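Local coordinates for protein 3-oxoadipate enol-lactonase (Burkholderia xenovorans, PDB 2XUA) that probably hydrolyses 3-oxoadipate enol-lactone to 3-oxoadipate, a step in the bacterial breakdown of catechol, at residues A43-A48 with D252-T257; V140-E145 with E184-N189; V207-I212 with Q230-A235. All blocks are in the same frame, centred on the assembly; numbering follows the deposited sequence.

Contact 1. Residues A43-A48 with D252-T257; sequences APQVAA and DAFTKT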
# COMPACT_ATOMS: atom_id res chain seq x y z
N ALA B 43 0.43 8.86 -0.42
CA ALA B 43 -0.34 8.83 -1.64
C ALA B 43 -1.31 10.04 -1.79
O ALA B 43 -1.45 10.58 -2.91
CB ALA B 43 -1.11 7.42 -1.76
N PRO B 44 -1.95 10.52 -0.69
CA PRO B 44 -2.88 11.68 -0.95
C PRO B 44 -2.20 12.96 -1.43
O PRO B 44 -2.84 13.82 -2.03
CB PRO B 44 -3.59 11.92 0.41
CG PRO B 44 -3.54 10.50 1.09
CD PRO B 44 -2.03 10.12 0.72
N GLN B 45 -0.90 13.09 -1.16
CA GLN B 45 -0.17 14.26 -1.62
C GLN B 45 0.44 14.18 -3.05
O GLN B 45 0.94 15.19 -3.59
CB GLN B 45 0.95 14.58 -0.61
CG GLN B 45 0.47 15.32 0.66
CD GLN B 45 -0.42 14.43 1.54
OE1 GLN B 45 -1.53 14.83 1.98
NE2 GLN B 45 0.05 13.22 1.79
N VAL B 46 0.52 12.98 -3.59
CA VAL B 46 1.37 12.78 -4.80
C VAL B 46 0.92 13.58 -6.03
O VAL B 46 1.71 14.26 -6.71
CB VAL B 46 1.48 11.27 -5.11
CG1 VAL B 46 2.13 11.05 -6.52
CG2 VAL B 46 2.30 10.56 -3.94
N ALA B 47 -0.38 13.57 -6.26
CA ALA B 47 -0.99 14.28 -7.40
C ALA B 47 -0.68 15.78 -7.39
O ALA B 47 -0.17 16.31 -8.36
CB ALA B 47 -2.51 14.02 -7.46
N ALA B 48 -0.97 16.47 -6.28
CA ALA B 48 -0.72 17.87 -6.19
C ALA B 48 0.77 18.20 -6.22
O ALA B 48 1.15 19.22 -6.76
CB ALA B 48 -1.40 18.50 -4.93
N ASP B 252 -6.53 17.25 2.46
CA ASP B 252 -6.67 18.39 1.60
C ASP B 252 -5.98 19.65 2.11
O ASP B 252 -5.29 20.32 1.33
CB ASP B 252 -8.14 18.61 1.20
CG ASP B 252 -8.25 19.59 0.03
OD1 ASP B 252 -8.30 20.79 0.31
OD2 ASP B 252 -8.19 19.17 -1.15
N ALA B 253 -6.12 19.95 3.40
CA ALA B 253 -5.53 21.13 3.99
C ALA B 253 -4.05 20.96 4.09
O ALA B 253 -3.30 21.93 3.89
CB ALA B 253 -6.11 21.39 5.36
N PHE B 254 -3.61 19.73 4.42
CA PHE B 254 -2.18 19.44 4.53
C PHE B 254 -1.48 19.68 3.17
O PHE B 254 -0.43 20.36 3.11
CB PHE B 254 -2.00 18.00 4.97
CG PHE B 254 -0.56 17.59 5.16
CD1 PHE B 254 0.00 17.46 6.44
CD2 PHE B 254 0.24 17.36 4.04
CE1 PHE B 254 1.39 17.06 6.62
CE2 PHE B 254 1.61 16.94 4.21
CZ PHE B 254 2.18 16.79 5.48
N THR B 255 -2.03 19.07 2.12
CA THR B 255 -1.54 19.24 0.77
C THR B 255 -1.43 20.71 0.35
O THR B 255 -0.35 21.17 -0.06
CB THR B 255 -2.34 18.39 -0.25
OG1 THR B 255 -2.27 17.00 0.13
CG2 THR B 255 -1.70 18.54 -1.61
N LYS B 256 -2.51 21.44 0.50
CA LYS B 256 -2.54 22.86 0.21
C LYS B 256 -1.45 23.62 0.96
O LYS B 256 -0.72 24.43 0.35
CB LYS B 256 -3.94 23.42 0.53
CG LYS B 256 -4.15 24.92 0.26
CD LYS B 256 -4.31 25.23 -1.25
CE LYS B 256 -4.44 26.75 -1.61
NZ LYS B 256 -5.24 27.50 -0.60
N THR B 257 -1.36 23.37 2.27
CA THR B 257 -0.39 24.08 3.07
C THR B 257 1.03 23.85 2.57
O THR B 257 1.79 24.80 2.41
CB THR B 257 -0.48 23.66 4.56
OG1 THR B 257 -1.85 23.82 5.00
CG2 THR B 257 0.43 24.53 5.39
O HOH W 1 -4.41 15.63 -0.65
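Q45 and T255 bring helices 43-48 and 252-257 together, Q45 CA lying 5.7 Å from T255 CA. The two short axes come within 9.7 Å of each other and run at 43°. T255 faces the first helix with both branches of its side chain. With OG1 beside the backbone N and anti to the carbonyl carbon (chi1 -58°), CG2 stands anti to the N and meets A48; CG2 to A48 CB is only 3.3 Å, tighter than usual carbon packing. The hydroxyl OG1 lies 3.3 Å from Q45 CG. Beyond that carbon the glutamine bends at chi2 and crosses F254 at about a right angle, the amide plane tilted 63° from the ring. The ring packs inward on L240 and I212 of the central sheet. A water joins the two helices, donating to P44 O at 2.8 Å and hydrogen-bonding to T255 OG1 at 2.7 Å. That hydroxyl also bonds to A251 O one turn back, while P44 packs on V169 of the second subunit. Two helices flanking an alpha/beta hydrolase sheet thus meet through two tight methyls beside a glutamine laid across a phenylalanine, and the buried threonine oxygen is satisfied by its own helix and a water shared with a backbone carbonyl.

Contact 2. Residues V140-E145 with E184-N189; sequences VKARTE and EGYASN. With SHF (laevulinic acid), chain C.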
# COMPACT_ATOMS: atom_id res chain seq x y z
N VAL B 140 11.04 -3.00 23.27
CA VAL B 140 10.94 -4.32 23.92
C VAL B 140 9.70 -5.06 23.42
O VAL B 140 9.74 -6.24 23.03
CB VAL B 140 10.88 -4.20 25.51
CG1 VAL B 140 10.41 -5.55 26.11
CG2 VAL B 140 12.21 -3.78 26.09
N LYS B 141 8.58 -4.35 23.42
CA LYS B 141 7.33 -4.93 23.00
C LYS B 141 7.41 -5.38 21.53
O LYS B 141 6.98 -6.49 21.20
CB LYS B 141 6.19 -3.95 23.21
CG LYS B 141 4.81 -4.63 23.19
CD LYS B 141 3.65 -3.65 23.37
CE LYS B 141 2.39 -4.43 23.83
NZ LYS B 141 2.23 -4.36 25.32
N ALA B 142 7.99 -4.55 20.68
CA ALA B 142 8.00 -4.89 19.27
C ALA B 142 8.81 -6.15 19.10
O ALA B 142 8.36 -7.10 18.42
CB ALA B 142 8.56 -3.76 18.46
N ARG B 143 10.02 -6.15 19.73
CA ARG B 143 11.00 -7.25 19.59
C ARG B 143 10.56 -8.58 20.17
O ARG B 143 10.88 -9.64 19.63
CB ARG B 143 12.40 -6.86 20.14
CG ARG B 143 13.07 -5.82 19.28
CD ARG B 143 14.62 -5.77 19.33
NE ARG B 143 14.97 -4.65 20.16
CZ ARG B 143 15.70 -3.61 19.80
NH1 ARG B 143 16.26 -3.46 18.60
NH2 ARG B 143 15.89 -2.72 20.72
N THR B 144 9.75 -8.55 21.24
CA THR B 144 9.45 -9.77 22.01
C THR B 144 8.03 -10.22 21.89
O THR B 144 7.69 -11.34 22.30
CB THR B 144 9.77 -9.61 23.52
OG1 THR B 144 8.91 -8.65 24.12
CG2 THR B 144 11.21 -9.12 23.69
N GLU B 145 7.19 -9.38 21.30
CA GLU B 145 5.76 -9.68 21.19
C GLU B 145 5.22 -9.46 19.76
O GLU B 145 4.15 -9.97 19.41
CB GLU B 145 4.93 -8.84 22.18
CG GLU B 145 5.08 -9.21 23.62
CD GLU B 145 4.15 -8.40 24.50
OE1 GLU B 145 4.58 -7.98 25.58
OE2 GLU B 145 3.00 -8.14 24.09
N GLU B 184 12.24 -5.99 14.21
CA GLU B 184 13.61 -5.55 14.54
C GLU B 184 13.88 -4.20 13.89
O GLU B 184 14.41 -3.29 14.54
CB GLU B 184 14.68 -6.60 14.09
CG GLU B 184 16.10 -6.13 14.34
CD GLU B 184 16.38 -5.66 15.76
OE1 GLU B 184 17.28 -4.81 15.95
OE2 GLU B 184 15.69 -6.11 16.72
N GLY B 185 13.45 -4.06 12.61
CA GLY B 185 13.57 -2.78 11.90
C GLY B 185 12.86 -1.66 12.66
O GLY B 185 13.38 -0.58 12.83
N TYR B 186 11.65 -1.93 13.09
CA TYR B 186 10.84 -0.95 13.83
C TYR B 186 11.51 -0.60 15.18
O TYR B 186 11.73 0.56 15.50
CB TYR B 186 9.48 -1.57 14.10
CG TYR B 186 8.54 -0.67 14.86
CD1 TYR B 186 7.69 0.22 14.18
CD2 TYR B 186 8.51 -0.68 16.27
CE1 TYR B 186 6.78 1.04 14.88
CE2 TYR B 186 7.63 0.17 16.98
CZ TYR B 186 6.76 1.01 16.29
OH TYR B 186 5.90 1.86 16.97
N ALA B 187 11.81 -1.61 15.99
CA ALA B 187 12.55 -1.35 17.23
C ALA B 187 13.88 -0.57 17.00
O ALA B 187 14.22 0.34 17.76
CB ALA B 187 12.83 -2.69 17.93
N SER B 188 14.63 -0.88 15.95
CA SER B 188 15.89 -0.13 15.77
C SER B 188 15.67 1.34 15.50
O SER B 188 16.50 2.17 15.82
CB SER B 188 16.76 -0.73 14.67
OG SER B 188 17.10 -2.06 15.02
N ASN B 189 14.54 1.66 14.85
CA ASN B 189 14.15 3.05 14.58
C ASN B 189 13.66 3.67 15.87
O ASN B 189 13.93 4.85 16.13
CB ASN B 189 13.10 3.10 13.46
CG ASN B 189 13.74 2.98 12.08
OD1 ASN B 189 14.47 3.85 11.68
ND2 ASN B 189 13.52 1.89 11.38
C4 SHF C . 4.97 5.07 15.57
C5 SHF C . 4.90 5.97 14.33
C3 SHF C . 5.04 5.69 16.97
C2 SHF C . 4.50 7.12 17.19
C1 SHF C . 4.08 7.39 18.69
O4 SHF C . 4.93 3.83 15.43
O1 SHF C . 2.86 7.25 18.90
OH1 SHF C . 4.91 7.80 19.57
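A187 presses its methyl between A142 and R143 where helices 140-145 and 184-189 run almost antiparallel, their axes 8.5 Å apart at an angle of 164°. Small residues make this closeness possible. A187 CB lies 3.4 Å from R143 CG and also sits over one face of the guanidinium, displaced toward its rim. On the buried flank A142 CB touches the Y186 ring at CD2, 3.8 Å away, and L150 of the neighbouring helix 147-154 packs against both residues. Both helices belong to the all-helical insertion between strands 117-123 and 209-214, the cap of the alpha/beta hydrolase fold, and here the cap reaches the ligand pocket. The phenolic hydroxyl at the far end of the Y186 ring donates a hydrogen bond from OH to O4 of laevulinic acid at 2.7 Å. R157 binds the same ligand.

Toward the partly exposed side charge is added to packing, and the end of the arginine is held more loosely. A bend at chi3 turns R143 NE out of the line of the chain. R143 NH1 forms a salt bridge to E184 OE1 of 3.1 Å on the syn side, 25° out of the carboxylate plane, the guanidinium and carboxylate planes being 21° apart. A weak bond from NH1 to OE2 of E184 accompanies it, though the position of OE2 is less certain. E191, one turn beyond A187, takes R143 NH2 in a second salt bridge.

Contact 3. Residues V207-I212 with Q230-A235; sequences VPALVI and QAIAGA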
# COMPACT_ATOMS: atom_id res chain seq x y z
N VAL B 207 17.44 27.50 6.16
CA VAL B 207 16.53 27.46 4.97
C VAL B 207 15.09 27.75 5.38
O VAL B 207 14.76 27.61 6.58
CB VAL B 207 16.66 26.11 4.20
CG1 VAL B 207 18.12 25.70 4.11
CG2 VAL B 207 15.97 25.05 4.92
N PRO B 208 14.24 28.23 4.45
CA PRO B 208 12.88 28.46 4.83
C PRO B 208 12.21 27.18 5.37
O PRO B 208 12.35 26.11 4.77
CB PRO B 208 12.24 28.88 3.50
CG PRO B 208 13.36 29.35 2.69
CD PRO B 208 14.43 28.47 3.00
N ALA B 209 11.54 27.28 6.51
CA ALA B 209 10.90 26.12 7.13
C ALA B 209 9.42 26.37 7.37
O ALA B 209 8.97 27.52 7.56
CB ALA B 209 11.63 25.65 8.40
N LEU B 210 8.65 25.29 7.24
CA LEU B 210 7.24 25.26 7.63
C LEU B 210 7.10 24.17 8.71
O LEU B 210 7.61 23.06 8.57
CB LEU B 210 6.35 24.90 6.43
CG LEU B 210 4.95 24.39 6.73
CD1 LEU B 210 4.08 25.58 7.30
CD2 LEU B 210 4.27 23.79 5.48
N VAL B 211 6.42 24.47 9.79
CA VAL B 211 6.18 23.42 10.79
C VAL B 211 4.68 23.17 10.80
O VAL B 211 3.95 24.10 10.95
CB VAL B 211 6.68 23.77 12.20
CG1 VAL B 211 6.28 22.63 13.24
CG2 VAL B 211 8.16 24.00 12.22
N ILE B 212 4.24 21.93 10.58
CA ILE B 212 2.84 21.57 10.63
C ILE B 212 2.69 20.68 11.88
O ILE B 212 3.50 19.77 12.09
CB ILE B 212 2.35 20.79 9.36
CG1 ILE B 212 2.19 21.73 8.17
CG2 ILE B 212 1.02 20.14 9.57
CD1 ILE B 212 1.96 21.00 6.86
N GLN B 230 9.99 28.18 16.50
CA GLN B 230 10.56 29.40 17.08
C GLN B 230 12.07 29.30 17.12
O GLN B 230 12.76 30.33 17.07
CB GLN B 230 9.85 29.77 18.41
CG GLN B 230 8.39 30.38 18.17
CD GLN B 230 7.32 30.28 19.38
OE1 GLN B 230 7.64 29.94 20.51
NE2 GLN B 230 6.04 30.56 19.07
N ALA B 231 12.61 28.09 17.17
CA ALA B 231 14.07 27.93 17.06
C ALA B 231 14.60 28.34 15.68
O ALA B 231 15.78 28.70 15.53
CB ALA B 231 14.48 26.54 17.33
N ILE B 232 13.74 28.25 14.67
CA ILE B 232 14.24 28.34 13.27
C ILE B 232 13.97 29.73 12.71
O ILE B 232 12.80 30.14 12.64
CB ILE B 232 13.63 27.26 12.35
CG1 ILE B 232 14.07 25.85 12.80
CG2 ILE B 232 14.03 27.51 10.87
CD1 ILE B 232 13.23 24.68 12.06
N ALA B 233 15.05 30.45 12.31
CA ALA B 233 14.87 31.83 11.80
C ALA B 233 13.87 31.84 10.64
O ALA B 233 14.02 31.09 9.67
CB ALA B 233 16.17 32.44 11.34
N GLY B 234 12.84 32.68 10.75
CA GLY B 234 11.86 32.79 9.67
C GLY B 234 10.92 31.59 9.43
O GLY B 234 10.10 31.63 8.51
N ALA B 235 11.01 30.53 10.26
CA ALA B 235 10.11 29.36 10.14
C ALA B 235 8.67 29.78 10.31
O ALA B 235 8.39 30.80 10.93
CB ALA B 235 10.47 28.31 11.18
O HOH W 2 12.90 29.40 7.84
O HOH W 3 9.47 30.01 6.61
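A209 meets both I232 and A235 with its single methyl. A209 CB is 3.9 Å from I232 CG2 and 4.0 Å from A235 CB, an apolar contact of three small groups at the start of strand 209-214. In I232, CG1 is beside the backbone N and anti to the carbonyl carbon (chi1 -64°), which leaves CG2 anti to the N, where it meets A209; CD1 of the other branch reaches the same methyl. The backbone contributes as well: A235 CA approaches A209 O at 3.4 Å as a CA-H...O contact, though no direct N-H...O bond joins the two segments.

Waters fill that role. One donates to A209 O at 2.7 Å and to G234 O. Another accepts from A209 N at 2.8 Å and is hydrogen-bonded to the carbonyl oxygens of V207 and A233, although it has more acceptors around it than protons to give. In the fold this is the closing corner of a beta-alpha-beta unit, where the chain leaves helix 222-231 and returns to enter strand 236-240, the parallel neighbour of strand 209-214 at the end of the sheet.

A type II turn from I232 to A235 sets the positions of both contacting side chains. It is closed by A235 N bonding to I232 O at 3.0 Å, and G234 supplies the positive phi of 70° that such a turn requires and glycine accepts readily. Farther out, backbone bonds link A209 and V211 with R236 and carry on the pairing of the two strands. On the far side P208 and L210 bond with V120 of strand 117-123, while I232 packs against L122 of that same strand.

In the fold
Contacts 1 and 3 belong to the sheet-bearing core domain, whereas contact 2 lies in the helical cap, its centre about 31 Å from that of contact 1 and about 33 Å from that of contact 3. Contacts 1 and 3 touch directly: T257 packs on L210 and I212, and F254 on I212, so helix 251-263 lies against the strand that contact 3 joins to the turn following helix 222-231. Contacts 1 and 2 are both buried helix pairs, but one meets a subunit interface at its edge and the other a ligand pocket. Contact 3 is only partly buried. Water bridges the segments in contacts 1 and 3, while contact 2 uses charged side chains.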